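Local coordinates for protein esterase (Capnocytophaga ochracea, PDB 4W9R) that is of unknown function but probably acts as an esterase, with an alpha/beta-hydrolase domain followed by a helical C-terminal region, at residues 68-80 and 91-103. Residues are numbered along the deposited sequence; the frame is centred on the assembly and turned at random.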
loop_
_atom_site.group_PDB
_atom_site.type_symbol
_atom_site.label_atom_id
_atom_site.label_comp_id
_atom_site.label_asym_id
_atom_site.label_seq_id
_atom_site.Cartn_x
_atom_site.Cartn_y
_atom_site.Cartn_z
ATOM N N VAL B 68 -14.122 8.408 3.134
ATOM C CA VAL B 68 -12.938 8.595 3.959
ATOM C C VAL B 68 -12.769 10.061 4.343
ATOM O O VAL B 68 -12.768 10.943 3.484
ATOM C CB VAL B 68 -11.666 8.107 3.238
ATOM C CG1 VAL B 68 -10.466 8.170 4.172
ATOM C CG2 VAL B 68 -11.862 6.694 2.718
ATOM N N VAL B 69 -12.636 10.317 5.639
ATOM C CA VAL B 69 -12.444 11.674 6.132
ATOM C C VAL B 69 -11.114 11.800 6.865
ATOM O O VAL B 69 -10.920 11.199 7.920
ATOM C CB VAL B 69 -13.584 12.098 7.076
ATOM C CG1 VAL B 69 -13.308 13.476 7.657
ATOM C CG2 VAL B 69 -14.913 12.077 6.342
ATOM N N GLY B 70 -10.191 12.565 6.292
ATOM C CA GLY B 70 -8.911 12.792 6.935
ATOM C C GLY B 70 -8.838 14.054 7.774
ATOM O O GLY B 70 -9.533 15.035 7.508
ATOM N N VAL B 71 -7.960 14.037 8.771
ATOM C CA VAL B 71 -7.678 15.213 9.585
ATOM C C VAL B 71 -6.231 15.623 9.348
ATOM O O VAL B 71 -5.308 14.886 9.691
ATOM C CB VAL B 71 -7.910 14.951 11.086
ATOM C CG1 VAL B 71 -7.594 16.197 11.900
ATOM C CG2 VAL B 71 -9.338 14.497 11.333
ATOM N N TYR B 72 -6.032 16.793 8.753
ATOM C CA TYR B 72 -4.703 17.183 8.297
ATOM C C TYR B 72 -3.881 17.907 9.356
ATOM O O TYR B 72 -4.310 18.918 9.914
ATOM C CB TYR B 72 -4.813 18.055 7.045
ATOM C CG TYR B 72 -5.194 17.280 5.804
ATOM C CD1 TYR B 72 -6.525 17.099 5.456
ATOM C CD2 TYR B 72 -4.220 16.723 4.987
ATOM C CE1 TYR B 72 -6.876 16.387 4.325
ATOM C CE2 TYR B 72 -4.562 16.011 3.855
ATOM C CZ TYR B 72 -5.890 15.844 3.528
ATOM O OH TYR B 72 -6.233 15.134 2.400
ATOM N N GLU B 73 -2.695 17.362 9.613
ATOM C CA GLU B 73 -1.691 17.965 10.487
ATOM C C GLU B 73 -2.218 18.434 11.840
ATOM O O GLU B 73 -2.253 19.634 12.113
ATOM C CB GLU B 73 -1.019 19.139 9.771
ATOM C CG GLU B 73 -0.110 18.720 8.625
ATOM C CD GLU B 73 0.599 19.892 7.977
ATOM O OE1 GLU B 73 -0.040 20.950 7.796
ATOM O OE2 GLU B 73 1.798 19.758 7.653
ATOM N N PRO B 74 -2.627 17.488 12.697
ATOM C CA PRO B 74 -2.956 17.878 14.069
ATOM C C PRO B 74 -1.680 18.200 14.836
ATOM O O PRO B 74 -0.626 17.654 14.511
ATOM C CB PRO B 74 -3.650 16.636 14.630
ATOM C CG PRO B 74 -3.061 15.505 13.854
ATOM C CD PRO B 74 -2.795 16.040 12.473
ATOM N N LYS B 75 -1.767 19.080 15.827
ATOM C CA LYS B 75 -0.597 19.440 16.620
ATOM C C LYS B 75 -0.147 18.262 17.480
ATOM O O LYS B 75 -0.935 17.361 17.769
ATOM C CB LYS B 75 -0.895 20.657 17.494
ATOM C CG LYS B 75 -1.296 21.896 16.710
ATOM C CD LYS B 75 -1.608 23.058 17.640
ATOM C CE LYS B 75 -1.989 24.306 16.860
ATOM N NZ LYS B 75 -0.894 24.747 15.952
ATOM N N GLN B 76 1.121 18.271 17.877
ATOM C CA GLN B 76 1.679 17.184 18.674
ATOM C C GLN B 76 0.954 17.024 20.008
ATOM O O GLN B 76 0.710 15.905 20.460
ATOM C CB GLN B 76 3.171 17.415 18.916
ATOM C CG GLN B 76 3.834 16.332 19.745
ATOM C CD GLN B 76 5.314 16.581 19.950
ATOM O OE1 GLN B 76 5.906 17.445 19.302
ATOM N NE2 GLN B 76 5.920 15.824 20.857
ATOM N N GLU B 77 0.608 18.143 20.634
ATOM C CA GLU B 77 -0.089 18.112 21.916
ATOM C C GLU B 77 -1.518 17.598 21.767
ATOM O O GLU B 77 -2.138 17.178 22.744
ATOM C CB GLU B 77 -0.097 19.500 22.560
ATOM C CG GLU B 77 1.248 19.937 23.123
ATOM C CD GLU B 77 1.194 21.321 23.743
ATOM O OE1 GLU B 77 0.345 22.133 23.317
ATOM O OE2 GLU B 77 1.996 21.597 24.659
ATOM N N ASP B 78 -2.037 17.633 20.544
ATOM C CA ASP B 78 -3.388 17.152 20.278
ATOM C C ASP B 78 -3.466 15.629 20.287
ATOM O O ASP B 78 -4.415 15.053 20.811
ATOM C CB ASP B 78 -3.897 17.679 18.931
ATOM C CG ASP B 78 -4.180 19.169 18.952
ATOM O OD1 ASP B 78 -4.419 19.721 20.047
ATOM O OD2 ASP B 78 -4.172 19.787 17.866
ATOM N N VAL B 79 -2.480 14.981 19.677
ATOM C CA VAL B 79 -2.503 13.530 19.527
ATOM C C VAL B 79 -1.703 12.765 20.581
ATOM O O VAL B 79 -1.641 11.537 20.539
ATOM C CB VAL B 79 -1.983 13.118 18.139
ATOM C CG1 VAL B 79 -2.888 13.677 17.052
ATOM C CG2 VAL B 79 -0.553 13.594 17.948
ATOM N N THR B 80 -1.088 13.476 21.520
ATOM C CA THR B 80 -0.187 12.821 22.466
ATOM C C THR B 80 -0.806 12.576 23.838
ATOM O O THR B 80 -1.268 13.504 24.502
ATOM C CB THR B 80 1.106 13.628 22.663
ATOM O OG1 THR B 80 1.786 13.758 21.409
ATOM C CG2 THR B 80 2.020 12.928 23.655
ATOM N N GLU B 91 -5.279 19.328 25.831
ATOM C CA GLU B 91 -5.291 19.413 24.373
ATOM C C GLU B 91 -5.634 18.076 23.721
ATOM O O GLU B 91 -6.374 18.028 22.736
ATOM C CB GLU B 91 -3.940 19.910 23.851
ATOM C CG GLU B 91 -3.593 21.339 24.246
ATOM C CD GLU B 91 -2.786 21.420 25.530
ATOM O OE1 GLU B 91 -2.675 20.396 26.235
ATOM O OE2 GLU B 91 -2.254 22.510 25.830
ATOM N N SER B 92 -5.097 16.993 24.273
ATOM C CA SER B 92 -5.333 15.661 23.726
ATOM C C SER B 92 -6.776 15.221 23.938
ATOM O O SER B 92 -7.345 14.519 23.103
ATOM C CB SER B 92 -4.374 14.643 24.349
ATOM O OG SER B 92 -4.529 14.590 25.756
ATOM N N ALA B 93 -7.367 15.636 25.054
ATOM C CA ALA B 93 -8.755 15.305 25.348
ATOM C C ALA B 93 -9.695 16.064 24.421
ATOM O O ALA B 93 -10.712 15.530 23.978
ATOM C CB ALA B 93 -9.082 15.608 26.798
ATOM N N ARG B 94 -9.349 17.315 24.132
ATOM C CA ARG B 94 -10.153 18.144 23.247
ATOM C C ARG B 94 -10.156 17.579 21.831
ATOM O O ARG B 94 -11.200 17.506 21.185
ATOM C CB ARG B 94 -9.642 19.587 23.248
ATOM C CG ARG B 94 -9.861 20.318 24.569
ATOM C CD ARG B 94 -9.215 21.696 24.566
ATOM N NE ARG B 94 -8.439 21.923 25.782
ATOM C CZ ARG B 94 -7.261 22.538 25.817
ATOM N NH1 ARG B 94 -6.717 22.998 24.698
ATOM N NH2 ARG B 94 -6.625 22.694 26.970
ATOM N N PHE B 95 -8.984 17.169 21.355
ATOM C CA PHE B 95 -8.877 16.570 20.029
ATOM C C PHE B 95 -9.600 15.230 19.993
ATOM O O PHE B 95 -10.302 14.916 19.029
ATOM C CB PHE B 95 -7.412 16.390 19.629
ATOM C CG PHE B 95 -7.229 15.803 18.258
ATOM C CD1 PHE B 95 -7.270 16.610 17.134
ATOM C CD2 PHE B 95 -7.017 14.443 18.093
ATOM C CE1 PHE B 95 -7.103 16.073 15.872
ATOM C CE2 PHE B 95 -6.850 13.901 16.833
ATOM C CZ PHE B 95 -6.893 14.717 15.721
ATOM N N PHE B 96 -9.417 14.446 21.051
ATOM C CA PHE B 96 -10.053 13.140 21.180
ATOM C C PHE B 96 -11.568 13.236 21.017
ATOM O O PHE B 96 -12.166 12.465 20.266
ATOM C CB PHE B 96 -9.703 12.520 22.535
ATOM C CG PHE B 96 -10.245 11.135 22.732
ATOM C CD1 PHE B 96 -9.648 10.050 22.113
ATOM C CD2 PHE B 96 -11.338 10.916 23.552
ATOM C CE1 PHE B 96 -10.140 8.773 22.300
ATOM C CE2 PHE B 96 -11.833 9.641 23.742
ATOM C CZ PHE B 96 -11.234 8.569 23.114
ATOM N N GLU B 97 -12.176 14.191 21.716
ATOM C CA GLU B 97 -13.624 14.374 21.668
ATOM C C GLU B 97 -14.072 15.111 20.406
ATOM O O GLU B 97 -15.207 14.951 19.959
ATOM C CB GLU B 97 -14.110 15.121 22.911
ATOM C CG GLU B 97 -13.868 14.374 24.216
ATOM C CD GLU B 97 -14.493 15.067 25.413
ATOM O OE1 GLU B 97 -15.454 15.842 25.221
ATOM O OE2 GLU B 97 -14.022 14.838 26.547
ATOM N N PHE B 98 -13.178 15.917 19.838
ATOM C CA PHE B 98 -13.462 16.607 18.582
ATOM C C PHE B 98 -13.818 15.612 17.481
ATOM O O PHE B 98 -14.739 15.842 16.699
ATOM C CB PHE B 98 -12.267 17.463 18.154
ATOM C CG PHE B 98 -12.124 17.608 16.663
ATOM C CD1 PHE B 98 -12.987 18.418 15.944
ATOM C CD2 PHE B 98 -11.118 16.938 15.982
ATOM C CE1 PHE B 98 -12.857 18.551 14.573
ATOM C CE2 PHE B 98 -10.981 17.068 14.611
ATOM C CZ PHE B 98 -11.852 17.877 13.906
ATOM N N VAL B 99 -13.085 14.505 17.430
ATOM C CA VAL B 99 -13.354 13.458 16.452
ATOM C C VAL B 99 -14.698 12.790 16.729
ATOM O O VAL B 99 -15.533 12.660 15.835
ATOM C CB VAL B 99 -12.245 12.387 16.454
ATOM C CG1 VAL B 99 -12.556 11.296 15.441
ATOM C CG2 VAL B 99 -10.891 13.019 16.165
ATOM N N SER B 100 -14.899 12.375 17.977
ATOM C CA SER B 100 -16.116 11.676 18.382
ATOM C C SER B 100 -17.374 12.535 18.328
ATOM O O SER B 100 -18.358 12.170 17.688
ATOM C CB SER B 100 -15.961 11.130 19.804
ATOM O OG SER B 100 -15.045 10.056 19.848
ATOM N N ALA B 101 -17.343 13.669 19.022
ATOM C CA ALA B 101 -18.552 14.453 19.255
ATOM C C ALA B 101 -18.846 15.506 18.189
ATOM O O ALA B 101 -19.941 16.065 18.158
ATOM C CB ALA B 101 -18.469 15.118 20.624
ATOM N N GLU B 102 -17.885 15.772 17.311
ATOM C CA GLU B 102 -18.049 16.847 16.336
ATOM C C GLU B 102 -17.890 16.372 14.896
ATOM O O GLU B 102 -18.838 16.428 14.111
ATOM C CB GLU B 102 -17.059 17.979 16.619
ATOM C CG GLU B 102 -17.200 18.599 17.998
ATOM C CD GLU B 102 -16.241 19.751 18.220
ATOM O OE1 GLU B 102 -15.445 20.047 17.305
ATOM O OE2 GLU B 102 -16.285 20.365 19.307
ATOM N N LEU B 103 -16.686 15.920 14.555
ATOM C CA LEU B 103 -16.360 15.536 13.184
ATOM C C LEU B 103 -17.262 14.428 12.646
ATOM O O LEU B 103 -17.891 14.588 11.601
ATOM C CB LEU B 103 -14.899 15.095 13.092
ATOM C CG LEU B 103 -14.413 14.737 11.687
ATOM C CD1 LEU B 103 -14.575 15.924 10.748
ATOM C CD2 LEU B 103 -12.971 14.273 11.723
#
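In this alpha/beta-hydrolase fold, Val-69 and Val-71 of a sheet strand pack against Phe-95 and Leu-103 of helix 91-110. The axes of strand segment 68-71 and helix segment 91-103 run nearly antiparallel, at 155°. Between them the chain makes the short, weakly bonded helix at 76-79, which also packs on Phe-95. At the strand end of the contact, Val-69 and Leu-103 meet tip to tip by their methyl groups. Val-71 spreads its two branches. CG2 slides past Leu-103 and lies 3.7 Å from its CD2, while CG1 sits near the plane of the Phe-95 ring, at its edge, 4.0 Å from CE1. With CG anti to the backbone N (chi1 -179°), the Phe-95 ring extends toward Val-71 and Pro-74. CB of Pro-74 approaches CE1 of Phe-95 obliquely at 3.7 Å. Val-79 lies alongside the ring, and its CG1 is 4.0 Å from Phe-95 CE2. Leu-128 of helix 123-128 also touches Phe-95. Replacing Phe-95 by alanine would remove the ring, and a gap between Val-71, Pro-74 and Val-79 is likely to result, leaving the turn less firmly seated on the helix. Farther along, the backbones come close. Asp-78 O receives a CA-H...O contact from Ser-92, with CA 3.1 Å from the oxygen. Asp-78 OD2 accepts a hydrogen bond from Lys-75 N and forms a salt bridge with Arg-17. Ser-92 OG bonds to Ile-89 O. Nearby, Glu-77 and Glu-91 run side by side, a like-charged pairing that is doubtful because Glu-77 has a second conformer. Cohesion between the segments therefore rests mainly on apolar contacts, while Asp-78 OD2 and Ser-92 OG are satisfied by other partners.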